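PDB 3PHZ: ricin B-related lectin from Polyporus squamosus, which binds galactose-containing, sialylated glycans through a ricin-type beta-trefoil lectin domain and holds calcium ions in its C-terminal domain. Local coordinates for residues A[69-74]-A[82-87]. Sequence-based numbering, arbitrary orientation.
Sequences SYMDLA and TAIIGY. With GAL (beta-D-galactopyranose), chain C; SIA (N-acetyl-alpha-neuraminic acid), chain E.
Y70 and Y87 pair through both backbone amides: Y70 N reaches Y87 O and Y87 N returns to Y70 O, each over 2.8 Å. Two residues further along each strand, I85 N gives a nearly straight bond (174°) to D72 O, whereas the return bond from D72 N to I85 O is bent and weak. A74 N closes the series on A83 O at 3.1 Å. The non-hydrogen-bonded positions between them use outside partners: M71 pairs its backbone with V62, and I84 with V35 and V130. This antiparallel hairpin belongs to the ricin-type beta-trefoil, and its D72, I85 and Y87 face holds the sugar. The D72 carboxylate lies beside Y87, its CG turned away from the backbone N (chi1 169°), and takes two galactose hydroxyls, O4 on OD1 at 2.6 Å and O3 on OD2 at 2.7 Å; Q95 NE2 also donates to OD2. Galactose C4 sits over the centre of the Y87 ring, 3.6 Å above its plane, in a CH-pi stack, while I85 CD1 touches galactose C6. H76 NE2, G75 N and N94 ND2 also hydrogen-bond to galactose. On the other face, M71 CG presses tightly on I84 CG2 (3.4 Å), L73 CD1 meets I84 CD1, and L73 and I84 also pack on W97.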
loop_
_atom_site.group_PDB
_atom_site.type_symbol
_atom_site.label_atom_id
_atom_site.label_comp_id
_atom_site.label_asym_id
_atom_site.label_seq_id
_atom_site.Cartn_x
_atom_site.Cartn_y
_atom_site.Cartn_z
ATOM N N SER A 69 -27.496 -1.597 -4.591
ATOM C CA SER A 69 -28.789 -1.980 -5.138
ATOM C C SER A 69 -29.018 -1.347 -6.510
ATOM O O SER A 69 -28.238 -0.487 -6.941
ATOM C CB SER A 69 -29.893 -1.601 -4.143
ATOM O OG SER A 69 -29.815 -0.240 -3.844
ATOM N N TYR A 70 -30.063 -1.803 -7.201
ATOM C CA TYR A 70 -30.323 -1.441 -8.569
ATOM C C TYR A 70 -31.584 -0.643 -8.710
ATOM O O TYR A 70 -32.606 -0.934 -8.082
ATOM C CB TYR A 70 -30.482 -2.734 -9.430
ATOM C CG TYR A 70 -29.186 -3.465 -9.599
ATOM C CD1 TYR A 70 -28.487 -3.379 -10.811
ATOM C CD2 TYR A 70 -28.618 -4.165 -8.520
ATOM C CE1 TYR A 70 -27.208 -4.052 -10.991
ATOM C CE2 TYR A 70 -27.381 -4.857 -8.682
ATOM C CZ TYR A 70 -26.704 -4.782 -9.923
ATOM O OH TYR A 70 -25.486 -5.407 -10.104
ATOM N N MET A 71 -31.486 0.400 -9.519
ATOM C CA MET A 71 -32.624 1.181 -9.912
ATOM C C MET A 71 -33.680 0.257 -10.555
ATOM O O MET A 71 -33.381 -0.455 -11.523
ATOM C CB MET A 71 -32.213 2.200 -10.930
ATOM C CG MET A 71 -33.342 3.186 -11.256
ATOM S SD MET A 71 -32.836 4.558 -12.307
ATOM C CE MET A 71 -31.887 5.588 -11.273
ATOM N N ASP A 72 -34.888 0.322 -10.023
ATOM C CA ASP A 72 -35.893 -0.739 -10.241
ATOM C C ASP A 72 -37.285 -0.102 -10.264
ATOM O O ASP A 72 -37.598 0.753 -9.408
ATOM C CB ASP A 72 -35.689 -1.719 -9.069
ATOM C CG ASP A 72 -36.797 -2.774 -8.945
ATOM O OD1 ASP A 72 -38.017 -2.404 -8.882
ATOM O OD2 ASP A 72 -36.413 -3.962 -8.861
ATOM N N LEU A 73 -38.096 -0.436 -11.281
ATOM C CA LEU A 73 -39.469 0.075 -11.343
ATOM C C LEU A 73 -40.322 -0.870 -10.512
ATOM O O LEU A 73 -40.514 -2.067 -10.876
ATOM C CB LEU A 73 -39.917 0.105 -12.811
ATOM C CG LEU A 73 -41.332 0.630 -13.127
ATOM C CD1 LEU A 73 -41.472 2.071 -12.696
ATOM C CD2 LEU A 73 -41.448 0.502 -14.654
ATOM N N ALA A 74 -40.785 -0.331 -9.394
ATOM C CA ALA A 74 -41.369 -1.094 -8.287
ATOM C C ALA A 74 -42.529 -1.993 -8.758
ATOM O O ALA A 74 -43.496 -1.541 -9.392
ATOM C CB ALA A 74 -41.833 -0.197 -7.197
ATOM N N THR A 82 -45.728 5.068 -10.472
ATOM C CA THR A 82 -45.026 3.923 -9.858
ATOM C C THR A 82 -43.651 4.388 -9.324
ATOM O O THR A 82 -42.876 4.985 -10.068
ATOM C CB THR A 82 -44.855 2.783 -10.889
ATOM O OG1 THR A 82 -46.167 2.304 -11.251
ATOM C CG2 THR A 82 -44.094 1.627 -10.261
ATOM N N ALA A 83 -43.367 4.120 -8.055
ATOM C CA ALA A 83 -42.069 4.461 -7.471
ATOM C C ALA A 83 -40.878 3.826 -8.193
ATOM O O ALA A 83 -40.948 2.660 -8.654
ATOM C CB ALA A 83 -42.048 4.073 -6.007
ATOM N N ILE A 84 -39.787 4.604 -8.301
ATOM C CA ILE A 84 -38.487 4.049 -8.723
ATOM C C ILE A 84 -37.772 3.841 -7.399
ATOM O O ILE A 84 -37.643 4.796 -6.581
ATOM C CB ILE A 84 -37.652 5.054 -9.607
ATOM C CG1 ILE A 84 -38.421 5.614 -10.814
ATOM C CG2 ILE A 84 -36.310 4.414 -10.039
ATOM C CD1 ILE A 84 -38.931 4.582 -11.722
ATOM N N ILE A 85 -37.268 2.633 -7.185
ATOM C CA ILE A 85 -36.633 2.235 -5.940
ATOM C C ILE A 85 -35.202 1.664 -6.179
ATOM O O ILE A 85 -34.817 1.430 -7.327
ATOM C CB ILE A 85 -37.549 1.144 -5.214
ATOM C CG1 ILE A 85 -37.682 -0.097 -6.104
ATOM C CG2 ILE A 85 -38.951 1.751 -4.967
ATOM C CD1 ILE A 85 -38.356 -1.342 -5.455
ATOM N N GLY A 86 -34.459 1.415 -5.088
ATOM C CA GLY A 86 -33.207 0.676 -5.145
ATOM C C GLY A 86 -33.527 -0.746 -4.689
ATOM O O GLY A 86 -34.006 -0.948 -3.570
ATOM N N TYR A 87 -33.262 -1.733 -5.532
ATOM C CA TYR A 87 -33.613 -3.121 -5.157
ATOM C C TYR A 87 -32.465 -4.122 -5.425
ATOM O O TYR A 87 -31.629 -3.924 -6.319
ATOM C CB TYR A 87 -34.884 -3.504 -5.930
ATOM C CG TYR A 87 -35.680 -4.694 -5.371
ATOM C CD1 TYR A 87 -36.429 -4.566 -4.193
ATOM C CD2 TYR A 87 -35.630 -5.925 -5.988
ATOM C CE1 TYR A 87 -37.162 -5.639 -3.672
ATOM C CE2 TYR A 87 -36.351 -7.025 -5.483
ATOM C CZ TYR A 87 -37.097 -6.874 -4.326
ATOM O OH TYR A 87 -37.833 -7.972 -3.840
HETATM C C1 GAL C . -41.298 -7.147 -7.164
HETATM C C2 GAL C . -40.238 -6.962 -8.254
HETATM C C3 GAL C . -38.908 -6.308 -7.781
HETATM C C4 GAL C . -39.215 -5.037 -7.008
HETATM C C5 GAL C . -40.237 -5.390 -5.930
HETATM C C6 GAL C . -40.703 -4.220 -5.121
HETATM O O2 GAL C . -39.927 -8.187 -8.868
HETATM O O3 GAL C . -38.100 -6.049 -8.930
HETATM O O4 GAL C . -39.777 -4.028 -7.829
HETATM O O5 GAL C . -41.419 -5.905 -6.520
HETATM O O6 GAL C . -41.479 -4.848 -4.100
HETATM C C1 SIA E . -40.576 -4.059 -1.822
HETATM C C2 SIA E . -41.997 -4.358 -2.347
HETATM C C3 SIA E . -42.830 -5.151 -1.315
HETATM C C4 SIA E . -43.941 -4.385 -0.570
HETATM C C5 SIA E . -44.243 -2.931 -0.984
HETATM C C6 SIA E . -43.113 -2.273 -1.827
HETATM C C7 SIA E . -43.505 -0.926 -2.462
HETATM C C8 SIA E . -42.318 -0.267 -3.227
HETATM C C9 SIA E . -42.622 1.163 -3.682
HETATM C C10 SIA E . -45.686 -1.596 0.537
HETATM C C11 SIA E . -45.891 -0.933 1.908
HETATM N N5 SIA E . -44.540 -2.242 0.277
HETATM O O1A SIA E . -40.073 -2.924 -2.016
HETATM O O1B SIA E . -39.920 -4.946 -1.227
HETATM O O4 SIA E . -45.165 -5.124 -0.689
HETATM O O6 SIA E . -42.643 -3.162 -2.868
HETATM O O7 SIA E . -44.581 -1.153 -3.383
HETATM O O8 SIA E . -41.088 -0.257 -2.470
HETATM O O9 SIA E . -42.739 2.050 -2.557
HETATM O O10 SIA E . -46.557 -1.514 -0.323
#